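PDB 6K11: Lpg2148(MvcA) from Legionella pneumophila subsp. pneumophila str. Philadelphia 1, which probably acts as a deamidase-type deubiquitinating effector that removes ubiquitin from the ubiquitin-conjugating enzyme UBE2N and so regulates its activity. Local coordinates for residues 120-125 / 234-239; 116-121 / 331-336; 156-161 / 174-179. All coordinates share one frame; numbering follows the deposited sequence.

In the fold
Coming from the N terminus, the chain passes through helices before reaching 116-125, the stretch from which contacts 1 and 2 both start. Strand 120-129 then lies in the antiparallel sheet between 228-238, paired with it in contact 1, and 325-333, paired with it in contact 2. Contact 1 closes the shorter loop and contact 2 the longer one around it; the two share Leu120 and Leu121. Contact 3 closes a short loop within both. It joins a hairpin turn to helix 176-185 in the insertion domain, its centre about 48 Å from that of contact 1 and 55 Å from that of contact 2, across the chain's centre.

Contact 1 (120-125 / 234-239); sequences LLIRFE and FTIYIP
Leu120 to Phe124 pair with Ile238 to Phe234 as neighbouring antiparallel strands, axes 4.6 Å apart with directions at 161°, joined by six backbone hydrogen bonds. Leu120, Ile122 and Phe124 form the hydrogen-bonded pairs with Ile238, Ile236 and Phe234, and all six side chains lie on one face of the sheet. There the two phenylalanine rings lie within 11° of parallel but well displaced, and their closest atoms are Phe124 CD1 and Phe234 CE2, 3.3 Å apart. What sits over the Phe234 ring is Phe124 CB, a CH-pi contact 3.7 Å from the ring centroid. Next to CD1 on the Phe124 ring, CE1 meets Ile236 CD1 at 3.6 Å. Further along, Ile122 CD1 touches Ile238 CD1, also at 3.6 Å. On the other face, Leu121 CD1 reaches Thr235 CB at 4.0 Å, and the aliphatic start of Arg123 brushes Thr235 CG2. Helix 71-83 covers this second face, where Asn76 accepts a hydrogen bond from Arg123 NH1, while Tyr237 OH bonds Gly5 O. Helix 278-288 packs against the phenylalanine face through Tyr281 and Leu285. Strand 120-129 is the middle one of a five-stranded antiparallel sheet, with 325-333 along one edge and 228-238 along the other; strand 250-252 in turn flanks 228-238.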
ATOM      1  N   LEU A 120      11.579  17.849  -8.818  1.00 40.33           N
ATOM      2  CA  LEU A 120      10.825  17.545  -7.609  1.00 37.38           C
ATOM      3  C   LEU A 120      10.280  16.125  -7.659  1.00 37.09           C
ATOM      4  O   LEU A 120       9.777  15.677  -8.695  1.00 34.57           O
ATOM      5  CB  LEU A 120       9.655  18.521  -7.433  1.00 37.74           C
ATOM      6  CG  LEU A 120      10.027  19.991  -7.227  1.00 42.26           C
ATOM      7  CD1 LEU A 120       8.800  20.885  -7.354  1.00 44.16           C
ATOM      8  CD2 LEU A 120      10.691  20.159  -5.875  1.00 43.95           C
ATOM      9  N   LEU A 121      10.364  15.436  -6.527  1.00 36.01           N
ATOM     10  CA  LEU A 121       9.746  14.128  -6.337  1.00 38.61           C
ATOM     11  C   LEU A 121       8.745  14.251  -5.199  1.00 37.01           C
ATOM     12  O   LEU A 121       9.100  14.693  -4.099  1.00 37.13           O
ATOM     13  CB  LEU A 121      10.788  13.051  -6.022  1.00 36.19           C
ATOM     14  CG  LEU A 121      10.236  11.668  -5.636  1.00 38.20           C
ATOM     15  CD1 LEU A 121       9.528  11.020  -6.817  1.00 36.77           C
ATOM     16  CD2 LEU A 121      11.337  10.748  -5.133  1.00 39.05           C
ATOM     17  N   ILE A 122       7.503  13.876  -5.465  1.00 35.97           N
ATOM     18  CA  ILE A 122       6.445  13.867  -4.464  1.00 35.00           C
ATOM     19  C   ILE A 122       6.021  12.424  -4.244  1.00 36.07           C
ATOM     20  O   ILE A 122       5.790  11.685  -5.210  1.00 33.33           O
ATOM     21  CB  ILE A 122       5.243  14.722  -4.897  1.00 36.87           C
ATOM     22  CG1 ILE A 122       5.704  16.066  -5.469  1.00 38.22           C
ATOM     23  CG2 ILE A 122       4.270  14.892  -3.728  1.00 36.96           C
ATOM     24  CD1 ILE A 122       4.596  16.789  -6.209  1.00 41.54           C
ATOM     25  N   ARG A 123       5.937  12.017  -2.991  1.00 34.89           N
ATOM     26  CA  ARG A 123       5.419  10.702  -2.644  1.00 34.95           C
ATOM     27  C   ARG A 123       4.078  10.892  -1.955  1.00 35.55           C
ATOM     28  O   ARG A 123       3.962  11.723  -1.047  1.00 34.01           O
ATOM     29  CB  ARG A 123       6.389   9.930  -1.740  1.00 34.91           C
ATOM     30  CG  ARG A 123       5.870   8.544  -1.379  1.00 33.22           C
ATOM     31  CD  ARG A 123       6.914   7.637  -0.728  1.00 35.04           C
ATOM     32  NE  ARG A 123       6.346   6.317  -0.411  1.00 35.70           N
ATOM     33  CZ  ARG A 123       7.055   5.191  -0.323  1.00 36.38           C
ATOM     34  NH1 ARG A 123       8.362   5.199  -0.556  1.00 34.86           N
ATOM     35  NH2 ARG A 123       6.452   4.046  -0.042  1.00 34.36           N
ATOM     36  N   PHE A 124       3.069  10.139  -2.396  1.00 34.00           N
ATOM     37  CA  PHE A 124       1.718  10.235  -1.859  1.00 33.48           C
ATOM     38  C   PHE A 124       1.334   8.946  -1.155  1.00 36.38           C
ATOM     39  O   PHE A 124       1.733   7.855  -1.567  1.00 35.69           O
ATOM     40  CB  PHE A 124       0.669  10.483  -2.941  1.00 32.54           C
ATOM     41  CG  PHE A 124       0.777  11.810  -3.609  1.00 36.65           C
ATOM     42  CD1 PHE A 124       1.609  11.978  -4.704  1.00 34.51           C
ATOM     43  CD2 PHE A 124       0.027  12.886  -3.160  1.00 36.33           C
ATOM     44  CE1 PHE A 124       1.706  13.212  -5.338  1.00 35.30           C
ATOM     45  CE2 PHE A 124       0.114  14.116  -3.787  1.00 38.46           C
ATOM     46  CZ  PHE A 124       0.956  14.276  -4.882  1.00 39.26           C
ATOM     47  N   GLU A 125       0.501   9.086  -0.125  1.00 36.77           N
ATOM     48  CA  GLU A 125      -0.112   7.950   0.551  1.00 37.64           C
ATOM     49  C   GLU A 125      -1.605   8.219   0.690  1.00 36.86           C
ATOM     50  O   GLU A 125      -2.006   9.306   1.115  1.00 38.55           O
ATOM     51  CB  GLU A 125       0.533   7.714   1.921  1.00 41.34           C
ATOM     52  CG  GLU A 125       0.022   6.472   2.642  1.00 45.80           C
ATOM     53  CD  GLU A 125       0.665   5.182   2.142  1.00 49.96           C
ATOM     54  OE1 GLU A 125       1.753   5.248   1.508  1.00 50.30           O
ATOM     55  OE2 GLU A 125       0.076   4.096   2.394  1.00 56.92           O
ATOM     56  N   PHE A 234       1.880   6.125  -4.257  1.00 28.72           N
ATOM     57  CA  PHE A 234       2.395   6.433  -5.588  1.00 30.74           C
ATOM     58  C   PHE A 234       3.313   7.633  -5.482  1.00 29.85           C
ATOM     59  O   PHE A 234       3.395   8.292  -4.441  1.00 31.47           O
ATOM     60  CB  PHE A 234       1.271   6.685  -6.621  1.00 30.15           C
ATOM     61  CG  PHE A 234       0.382   7.886  -6.331  1.00 32.55           C
ATOM     62  CD1 PHE A 234      -0.679   7.790  -5.430  1.00 33.60           C
ATOM     63  CD2 PHE A 234       0.570   9.091  -7.015  1.00 33.59           C
ATOM     64  CE1 PHE A 234      -1.511   8.874  -5.186  1.00 32.61           C
ATOM     65  CE2 PHE A 234      -0.270  10.176  -6.786  1.00 35.06           C
ATOM     66  CZ  PHE A 234      -1.312  10.067  -5.857  1.00 28.36           C
ATOM     67  N   THR A 235       4.014   7.907  -6.575  1.00 31.74           N
ATOM     68  CA  THR A 235       4.904   9.045  -6.634  1.00 31.02           C
ATOM     69  C   THR A 235       4.571   9.863  -7.871  1.00 32.81           C
ATOM     70  O   THR A 235       3.946   9.384  -8.824  1.00 30.43           O
ATOM     71  CB  THR A 235       6.387   8.610  -6.647  1.00 32.10           C
ATOM     72  OG1 THR A 235       6.599   7.646  -7.696  1.00 30.98           O
ATOM     73  CG2 THR A 235       6.772   7.986  -5.317  1.00 33.71           C
ATOM     74  N   ILE A 236       4.987  11.120  -7.834  1.00 32.33           N
ATOM     75  CA  ILE A 236       4.892  12.012  -8.976  1.00 29.55           C
ATOM     76  C   ILE A 236       6.244  12.690  -9.108  1.00 33.50           C
ATOM     77  O   ILE A 236       6.815  13.145  -8.108  1.00 34.87           O
ATOM     78  CB  ILE A 236       3.764  13.049  -8.817  1.00 31.51           C
ATOM     79  CG1 ILE A 236       2.392  12.390  -9.056  1.00 33.94           C
ATOM     80  CG2 ILE A 236       3.965  14.210  -9.806  1.00 34.42           C
ATOM     81  CD1 ILE A 236       1.234  13.348  -8.909  1.00 33.98           C
ATOM     82  N   TYR A 237       6.757  12.747 -10.332  1.00 34.03           N
ATOM     83  CA  TYR A 237       8.050  13.361 -10.609  1.00 37.59           C
ATOM     84  C   TYR A 237       7.822  14.558 -11.521  1.00 34.75           C
ATOM     85  O   TYR A 237       7.143  14.446 -12.546  1.00 32.18           O
ATOM     86  CB  TYR A 237       9.003  12.347 -11.250  1.00 33.87           C
ATOM     87  CG  TYR A 237      10.355  12.902 -11.655  1.00 33.44           C
ATOM     88  CD1 TYR A 237      11.188  13.536 -10.729  1.00 36.39           C
ATOM     89  CD2 TYR A 237      10.800  12.778 -12.967  1.00 33.72           C
ATOM     90  CE1 TYR A 237      12.441  14.037 -11.107  1.00 34.80           C
ATOM     91  CE2 TYR A 237      12.044  13.273 -13.353  1.00 36.55           C
ATOM     92  CZ  TYR A 237      12.853  13.908 -12.418  1.00 37.29           C
ATOM     93  OH  TYR A 237      14.083  14.404 -12.813  1.00 40.70           O
ATOM     94  N   ILE A 238       8.363  15.704 -11.135  1.00 36.44           N
ATOM     95  CA  ILE A 238       8.226  16.936 -11.900  1.00 35.62           C
ATOM     96  C   ILE A 238       9.621  17.411 -12.291  1.00 38.40           C
ATOM     97  O   ILE A 238      10.309  18.069 -11.507  1.00 38.26           O
ATOM     98  CB  ILE A 238       7.470  18.017 -11.108  1.00 36.95           C
ATOM     99  CG1 ILE A 238       6.121  17.477 -10.628  1.00 34.74           C
ATOM    100  CG2 ILE A 238       7.257  19.257 -11.989  1.00 38.08           C
ATOM    101  CD1 ILE A 238       5.556  18.210  -9.421  1.00 40.30           C
ATOM    102  N   PRO A 239      10.085  17.067 -13.490  1.00 36.88           N
ATOM    103  CA  PRO A 239      11.435  17.448 -13.905  1.00 40.42           C
ATOM    104  C   PRO A 239      11.503  18.914 -14.317  1.00 45.19           C
ATOM    105  O   PRO A 239      10.508  19.538 -14.696  1.00 39.40           O
ATOM    106  CB  PRO A 239      11.714  16.530 -15.101  1.00 39.57           C
ATOM    107  CG  PRO A 239      10.349  16.236 -15.672  1.00 39.16           C
ATOM    108  CD  PRO A 239       9.410  16.219 -14.491  1.00 37.01           C
TER

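Contact 2 (116-121 / 331-336); sequences SSTNLL and ITEINP
Leu121 and Thr332 form an antiparallel hydrogen-bonded pair, Leu121 N to Thr332 O at 2.9 Å and Thr332 N to Leu121 O at 3.0 Å, where strand 325-333 runs alongside the start of 120-129. Two residues on, Ile334 N donates to Asn119 O at 2.8 Å, a more bent bond (148° at the hydrogen) whose donor is tilted out of the carbonyl plane. The tight part gathers around Asn119 and Ile334. The Asn119 side chain crosses Pro336 obliquely, ND2 coming to 3.1 Å from Pro336 CG; just before this proline, at the N-cap of helix 336-351, Asn335 OD1 accepts from Glu337 N. Ile334 lays CG1 against Leu121 CB at 3.8 Å; its chi2 of -16° is nearly eclipsed. Leu83 of helix 71-83 and Tyr237 also pack on Ile334. The opposite flank is looser. Exposed Glu333 brings OE2 to 3.9 Å from Thr118 OG1, a loose approach with the side chains crossing at about a right angle, and its CG only grazes Leu120 CD2. A single water ties the tight end together, accepting from Asn119 ND2 and donating to Ile334 O at 2.7 Å, while Asn119 OD1 accepts from Gln240 N. Because Gln240 N can only donate, OD1 must face it; this settles the flip of the Asn119 amide and leaves ND2 to the water. The buried amide is thus bonded to Gln240 in the loop after strand 228-238 and, through water, to Ile334 O, whereas against Pro336 it only packs.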
ATOM      1  N   SER A 116      12.195  25.946 -14.102  1.00 61.62           N
ATOM      2  CA  SER A 116      13.409  25.721 -14.875  1.00 58.77           C
ATOM      3  C   SER A 116      14.596  25.333 -14.003  1.00 59.15           C
ATOM      4  O   SER A 116      15.610  24.851 -14.527  1.00 59.09           O
ATOM      5  CB  SER A 116      13.738  26.981 -15.677  1.00 64.18           C
ATOM      6  OG  SER A 116      13.397  28.137 -14.925  1.00 68.38           O
ATOM      7  N   SER A 117      14.491  25.505 -12.690  1.00 57.70           N
ATOM      8  CA  SER A 117      15.644  25.372 -11.812  1.00 60.90           C
ATOM      9  C   SER A 117      15.549  24.211 -10.830  1.00 59.40           C
ATOM     10  O   SER A 117      16.458  24.046 -10.005  1.00 57.14           O
ATOM     11  CB  SER A 117      15.852  26.679 -11.038  1.00 63.62           C
ATOM     12  OG  SER A 117      17.080  26.663 -10.332  1.00 69.88           O
ATOM     13  N   THR A 118      14.496  23.396 -10.883  1.00 53.92           N
ATOM     14  CA  THR A 118      14.304  22.389  -9.849  1.00 52.74           C
ATOM     15  C   THR A 118      13.691  21.112 -10.420  1.00 48.11           C
ATOM     16  O   THR A 118      12.940  21.139 -11.401  1.00 46.90           O
ATOM     17  CB  THR A 118      13.429  22.941  -8.713  1.00 54.95           C
ATOM     18  OG1 THR A 118      13.524  22.079  -7.572  1.00 60.32           O
ATOM     19  CG2 THR A 118      11.982  23.050  -9.145  1.00 56.10           C
ATOM     20  N   ASN A 119      14.050  19.986  -9.802  1.00 44.93           N
ATOM     21  CA  ASN A 119      13.470  18.678 -10.090  1.00 45.90           C
ATOM     22  C   ASN A 119      12.874  18.149  -8.798  1.00 41.45           C
ATOM     23  O   ASN A 119      13.589  18.015  -7.800  1.00 44.90           O
ATOM     24  CB  ASN A 119      14.514  17.700 -10.626  1.00 41.79           C
ATOM     25  CG  ASN A 119      15.169  18.194 -11.881  1.00 42.49           C
ATOM     26  OD1 ASN A 119      14.630  18.055 -12.975  1.00 45.12           O
ATOM     27  ND2 ASN A 119      16.345  18.795 -11.730  1.00 47.86           N
ATOM     28  N   LEU A 120      11.579  17.849  -8.818  1.00 40.33           N
ATOM     29  CA  LEU A 120      10.825  17.545  -7.609  1.00 37.38           C
ATOM     30  C   LEU A 120      10.280  16.125  -7.659  1.00 37.09           C
ATOM     31  O   LEU A 120       9.777  15.677  -8.695  1.00 34.57           O
ATOM     32  CB  LEU A 120       9.655  18.521  -7.433  1.00 37.74           C
ATOM     33  CG  LEU A 120      10.027  19.991  -7.227  1.00 42.26           C
ATOM     34  CD1 LEU A 120       8.800  20.885  -7.354  1.00 44.16           C
ATOM     35  CD2 LEU A 120      10.691  20.159  -5.875  1.00 43.95           C
ATOM     36  N   LEU A 121      10.364  15.436  -6.527  1.00 36.01           N
ATOM     37  CA  LEU A 121       9.746  14.128  -6.337  1.00 38.61           C
ATOM     38  C   LEU A 121       8.745  14.251  -5.199  1.00 37.01           C
ATOM     39  O   LEU A 121       9.100  14.693  -4.099  1.00 37.13           O
ATOM     40  CB  LEU A 121      10.788  13.051  -6.022  1.00 36.19           C
ATOM     41  CG  LEU A 121      10.236  11.668  -5.636  1.00 38.20           C
ATOM     42  CD1 LEU A 121       9.528  11.020  -6.817  1.00 36.77           C
ATOM     43  CD2 LEU A 121      11.337  10.748  -5.133  1.00 39.05           C
ATOM     44  N   ILE A 331       7.559  15.815  -0.043  1.00 40.49           N
ATOM     45  CA  ILE A 331       8.188  16.290  -1.264  1.00 39.79           C
ATOM     46  C   ILE A 331       9.667  16.555  -1.015  1.00 44.32           C
ATOM     47  O   ILE A 331      10.073  16.944   0.082  1.00 38.57           O
ATOM     48  CB  ILE A 331       7.449  17.547  -1.793  1.00 40.92           C
ATOM     49  CG1 ILE A 331       8.047  18.016  -3.117  1.00 42.30           C
ATOM     50  CG2 ILE A 331       7.435  18.653  -0.735  1.00 48.68           C
ATOM     51  CD1 ILE A 331       7.234  19.085  -3.823  1.00 42.57           C
ATOM     52  N   THR A 332      10.477  16.323  -2.047  1.00 43.13           N
ATOM     53  CA  THR A 332      11.905  16.582  -1.965  1.00 41.60           C
ATOM     54  C   THR A 332      12.423  16.959  -3.341  1.00 43.32           C
ATOM     55  O   THR A 332      11.802  16.670  -4.372  1.00 42.31           O
ATOM     56  CB  THR A 332      12.672  15.368  -1.419  1.00 45.25           C
ATOM     57  OG1 THR A 332      14.071  15.663  -1.405  1.00 47.36           O
ATOM     58  CG2 THR A 332      12.433  14.137  -2.312  1.00 42.99           C
ATOM     59  N   GLU A 333      13.562  17.633  -3.353  1.00 44.27           N
ATOM     60  CA  GLU A 333      14.222  17.861  -4.626  1.00 42.93           C
ATOM     61  C   GLU A 333      15.075  16.653  -4.986  1.00 43.23           C
ATOM     62  O   GLU A 333      15.459  15.854  -4.128  1.00 45.95           O
ATOM     63  CB  GLU A 333      15.060  19.134  -4.595  1.00 49.88           C
ATOM     64  CG  GLU A 333      14.297  20.290  -3.983  1.00 54.24           C
ATOM     65  CD  GLU A 333      15.180  21.430  -3.549  1.00 64.42           C
ATOM     66  OE1 GLU A 333      15.129  21.805  -2.349  1.00 71.71           O
ATOM     67  OE2 GLU A 333      15.889  21.970  -4.418  1.00 65.56           O
ATOM     68  N   ILE A 334      15.348  16.527  -6.280  1.00 42.97           N
ATOM     69  CA  ILE A 334      16.091  15.416  -6.862  1.00 43.98           C
ATOM     70  C   ILE A 334      17.346  15.988  -7.506  1.00 44.63           C
ATOM     71  O   ILE A 334      17.293  17.045  -8.143  1.00 43.29           O
ATOM     72  CB  ILE A 334      15.225  14.668  -7.909  1.00 46.19           C
ATOM     73  CG1 ILE A 334      14.317  13.602  -7.269  1.00 44.74           C
ATOM     74  CG2 ILE A 334      16.050  14.101  -9.062  1.00 44.38           C
ATOM     75  CD1 ILE A 334      14.661  13.215  -5.887  1.00 44.07           C
ATOM     76  N   ASN A 335      18.471  15.291  -7.352  1.00 40.12           N
ATOM     77  CA  ASN A 335      19.667  15.607  -8.125  1.00 40.75           C
ATOM     78  C   ASN A 335      19.702  14.722  -9.365  1.00 39.28           C
ATOM     79  O   ASN A 335      19.982  13.522  -9.243  1.00 40.81           O
ATOM     80  CB  ASN A 335      20.923  15.395  -7.277  1.00 40.15           C
ATOM     81  CG  ASN A 335      22.211  15.634  -8.063  1.00 42.76           C
ATOM     82  OD1 ASN A 335      22.189  16.001  -9.242  1.00 46.13           O
ATOM     83  ND2 ASN A 335      23.338  15.441  -7.403  1.00 49.79           N
ATOM     84  N   PRO A 336      19.447  15.258 -10.562  1.00 39.69           N
ATOM     85  CA  PRO A 336      19.368  14.389 -11.747  1.00 41.78           C
ATOM     86  C   PRO A 336      20.651  13.655 -12.064  1.00 44.07           C
ATOM     87  O   PRO A 336      20.586  12.550 -12.616  1.00 40.04           O
ATOM     88  CB  PRO A 336      18.999  15.363 -12.875  1.00 41.80           C
ATOM     89  CG  PRO A 336      18.372  16.508 -12.203  1.00 45.11           C
ATOM     90  CD  PRO A 336      19.092  16.651 -10.883  1.00 40.32           C
TER
HETATM   91  O   HOH W   1      17.242  19.633  -8.997  1.00 51.64           O

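Contact 3 (156-161 / 174-179); sequences LENKLY and PGKKKC
Asn158 lays its CB against the aliphatic chain of Lys176, 3.4 Å from Lys176 CD, at the place where a beta-hairpin turn meets the N terminus of a helix. The hairpin joins strands 152-155 and 160-163 of the insertion domain, and its turn is closed by Leu156 N donating to Lys159 O. Lys176 opens helix 176-185, just after the N-cap residue Gly175. Its side chain is bent and leads its end away from the hairpin, leaving the methylenes to do the touching. Deeper in, Cys179 faces the turn. Its SG stands anti to its own carbonyl carbon (chi1 -69°), 3.5 Å from Lys159 C, while CB approaches Glu157 O at the same distance. Water links the backbones at Pro174: one water donates to both Asn158 O and Pro174 O, and a second accepts from Leu160 N at 3.0 Å and lies 2.7 Å from Pro174 O, probably donating to it. Thr180 OG1, one residue past the segment, bonds both Glu157 O and Lys176 O. Helix 206-220 packs against Leu160 through Ile214 and against Pro174 through Ile217, and Leu160 CD2 touches Pro174 CG at 4.1 Å.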
ATOM      1  N   LEU A 156     -15.297  -9.835  27.153  1.00 38.39           N
ATOM      2  CA  LEU A 156     -15.060 -11.013  27.967  1.00 42.18           C
ATOM      3  C   LEU A 156     -15.824 -10.872  29.276  1.00 42.93           C
ATOM      4  O   LEU A 156     -16.392  -9.814  29.573  1.00 38.61           O
ATOM      5  CB  LEU A 156     -13.562 -11.195  28.246  1.00 43.36           C
ATOM      6  CG  LEU A 156     -12.605 -11.752  27.191  1.00 48.99           C
ATOM      7  CD1 LEU A 156     -12.724 -11.036  25.857  1.00 48.08           C
ATOM      8  CD2 LEU A 156     -11.177 -11.658  27.720  1.00 52.67           C
ATOM      9  N   GLU A 157     -15.814 -11.950  30.073  1.00 43.80           N
ATOM     10  CA  GLU A 157     -16.385 -11.876  31.418  1.00 45.46           C
ATOM     11  C   GLU A 157     -15.778 -10.731  32.219  1.00 46.45           C
ATOM     12  O   GLU A 157     -16.471 -10.088  33.015  1.00 47.27           O
ATOM     13  CB  GLU A 157     -16.171 -13.191  32.180  1.00 46.40           C
ATOM     14  CG  GLU A 157     -16.897 -14.390  31.614  1.00 51.46           C
ATOM     15  CD  GLU A 157     -15.959 -15.307  30.863  1.00 55.59           C
ATOM     16  OE1 GLU A 157     -15.081 -14.781  30.140  1.00 55.96           O
ATOM     17  OE2 GLU A 157     -16.086 -16.544  31.000  1.00 62.20           O
ATOM     18  N   ASN A 158     -14.478 -10.467  32.039  1.00 44.62           N
ATOM     19  CA  ASN A 158     -13.787  -9.527  32.913  1.00 46.43           C
ATOM     20  C   ASN A 158     -12.957  -8.480  32.179  1.00 46.04           C
ATOM     21  O   ASN A 158     -12.196  -7.752  32.829  1.00 44.83           O
ATOM     22  CB  ASN A 158     -12.891 -10.275  33.902  1.00 47.28           C
ATOM     23  CG  ASN A 158     -12.056 -11.354  33.247  1.00 52.88           C
ATOM     24  OD1 ASN A 158     -11.819 -11.343  32.033  1.00 53.86           O
ATOM     25  ND2 ASN A 158     -11.601 -12.307  34.060  1.00 61.57           N
ATOM     26  N   LYS A 159     -13.082  -8.374  30.860  1.00 38.86           N
ATOM     27  CA  LYS A 159     -12.321  -7.389  30.101  1.00 39.82           C
ATOM     28  C   LYS A 159     -13.171  -6.933  28.921  1.00 38.80           C
ATOM     29  O   LYS A 159     -13.998  -7.690  28.408  1.00 36.78           O
ATOM     30  CB  LYS A 159     -10.980  -7.964  29.617  1.00 43.38           C
ATOM     31  CG  LYS A 159      -9.980  -8.338  30.726  1.00 47.39           C
ATOM     32  CD  LYS A 159      -8.990  -7.196  30.997  1.00 47.97           C
ATOM     33  CE  LYS A 159      -7.959  -7.543  32.086  1.00 46.27           C
ATOM     34  NZ  LYS A 159      -7.874  -9.009  32.279  1.00 53.40           N
ATOM     35  N   LEU A 160     -13.005  -5.671  28.540  1.00 36.87           N
ATOM     36  CA  LEU A 160     -13.575  -5.103  27.321  1.00 34.50           C
ATOM     37  C   LEU A 160     -12.394  -4.558  26.530  1.00 35.72           C
ATOM     38  O   LEU A 160     -11.738  -3.610  26.977  1.00 32.02           O
ATOM     39  CB  LEU A 160     -14.596  -4.004  27.632  1.00 35.53           C
ATOM     40  CG  LEU A 160     -15.242  -3.299  26.433  1.00 33.70           C
ATOM     41  CD1 LEU A 160     -16.112  -4.286  25.635  1.00 34.24           C
ATOM     42  CD2 LEU A 160     -16.068  -2.118  26.887  1.00 35.79           C
ATOM     43  N   TYR A 161     -12.118  -5.162  25.371  1.00 33.51           N
ATOM     44  CA  TYR A 161     -10.926  -4.883  24.585  1.00 33.78           C
ATOM     45  C   TYR A 161     -11.290  -4.371  23.198  1.00 37.07           C
ATOM     46  O   TYR A 161     -12.363  -4.680  22.653  1.00 33.84           O
ATOM     47  CB  TYR A 161     -10.072  -6.151  24.391  1.00 36.58           C
ATOM     48  CG  TYR A 161      -9.245  -6.620  25.566  1.00 41.39           C
ATOM     49  CD1 TYR A 161      -8.323  -5.772  26.191  1.00 41.92           C
ATOM     50  CD2 TYR A 161      -9.328  -7.938  26.005  1.00 41.92           C
ATOM     51  CE1 TYR A 161      -7.547  -6.219  27.241  1.00 43.68           C
ATOM     52  CE2 TYR A 161      -8.563  -8.388  27.048  1.00 43.51           C
ATOM     53  CZ  TYR A 161      -7.673  -7.531  27.662  1.00 45.32           C
ATOM     54  OH  TYR A 161      -6.911  -7.990  28.703  1.00 50.01           O
ATOM     55  N   PRO A 174     -13.485  -0.485  31.592  1.00 41.24           N
ATOM     56  CA  PRO A 174     -14.341  -1.044  32.656  1.00 39.19           C
ATOM     57  C   PRO A 174     -13.669  -2.159  33.449  1.00 41.18           C
ATOM     58  O   PRO A 174     -12.932  -2.978  32.901  1.00 39.58           O
ATOM     59  CB  PRO A 174     -15.556  -1.572  31.883  1.00 39.17           C
ATOM     60  CG  PRO A 174     -15.631  -0.715  30.671  1.00 37.24           C
ATOM     61  CD  PRO A 174     -14.183  -0.469  30.292  1.00 40.52           C
ATOM     62  N   GLY A 175     -13.956  -2.203  34.759  1.00 41.02           N
ATOM     63  CA  GLY A 175     -13.402  -3.232  35.616  1.00 40.95           C
ATOM     64  C   GLY A 175     -14.165  -4.547  35.504  1.00 41.50           C
ATOM     65  O   GLY A 175     -15.191  -4.645  34.833  1.00 43.56           O
ATOM     66  N   LYS A 176     -13.654  -5.568  36.209  1.00 41.91           N
ATOM     67  CA  LYS A 176     -14.204  -6.925  36.084  1.00 46.97           C
ATOM     68  C   LYS A 176     -15.699  -6.981  36.404  1.00 46.37           C
ATOM     69  O   LYS A 176     -16.469  -7.644  35.696  1.00 45.17           O
ATOM     70  CB  LYS A 176     -13.452  -7.893  36.996  1.00 46.91           C
ATOM     71  CG  LYS A 176     -14.129  -9.255  37.142  1.00 46.49           C
ATOM     72  CD  LYS A 176     -13.100 -10.384  37.257  1.00 51.02           C
ATOM     73  CE  LYS A 176     -13.712 -11.671  37.787  1.00 55.02           C
ATOM     74  NZ  LYS A 176     -13.576 -11.781  39.269  1.00 61.84           N
ATOM     75  N   LYS A 177     -16.127  -6.306  37.469  1.00 43.90           N
ATOM     76  CA  LYS A 177     -17.541  -6.335  37.839  1.00 44.68           C
ATOM     77  C   LYS A 177     -18.435  -5.824  36.713  1.00 45.12           C
ATOM     78  O   LYS A 177     -19.487  -6.413  36.426  1.00 44.40           O
ATOM     79  CB  LYS A 177     -17.758  -5.510  39.103  1.00 50.77           C
ATOM     80  CG  LYS A 177     -19.178  -5.524  39.637  1.00 50.03           C
ATOM     81  CD  LYS A 177     -19.167  -5.258  41.141  1.00 47.62           C
ATOM     82  CE  LYS A 177     -20.569  -5.312  41.726  1.00 49.08           C
ATOM     83  NZ  LYS A 177     -20.534  -5.423  43.220  1.00 44.00           N
ATOM     84  N   LYS A 178     -18.045  -4.720  36.080  1.00 42.89           N
ATOM     85  CA  LYS A 178     -18.870  -4.110  35.039  1.00 44.20           C
ATOM     86  C   LYS A 178     -18.872  -4.946  33.761  1.00 45.37           C
ATOM     87  O   LYS A 178     -19.919  -5.106  33.117  1.00 43.52           O
ATOM     88  CB  LYS A 178     -18.367  -2.693  34.741  1.00 43.03           C
ATOM     89  CG  LYS A 178     -19.015  -2.038  33.530  1.00 39.81           C
ATOM     90  CD  LYS A 178     -20.513  -1.927  33.693  1.00 47.83           C
ATOM     91  CE  LYS A 178     -21.084  -0.881  32.745  1.00 48.56           C
ATOM     92  NZ  LYS A 178     -22.550  -0.689  32.941  1.00 52.42           N
ATOM     93  N   CYS A 179     -17.704  -5.464  33.366  1.00 46.28           N
ATOM     94  CA  CYS A 179     -17.629  -6.358  32.215  1.00 38.11           C
ATOM     95  C   CYS A 179     -18.525  -7.573  32.408  1.00 43.30           C
ATOM     96  O   CYS A 179     -19.241  -7.983  31.487  1.00 38.50           O
ATOM     97  CB  CYS A 179     -16.191  -6.802  31.988  1.00 43.12           C
ATOM     98  SG  CYS A 179     -15.143  -5.471  31.428  1.00 39.95           S
TER
HETATM   99  O   HOH W   2     -11.596  -5.248  33.628  1.00 43.73           O
HETATM  100  O   HOH W   3     -11.906  -3.592  30.452  1.00 37.46           O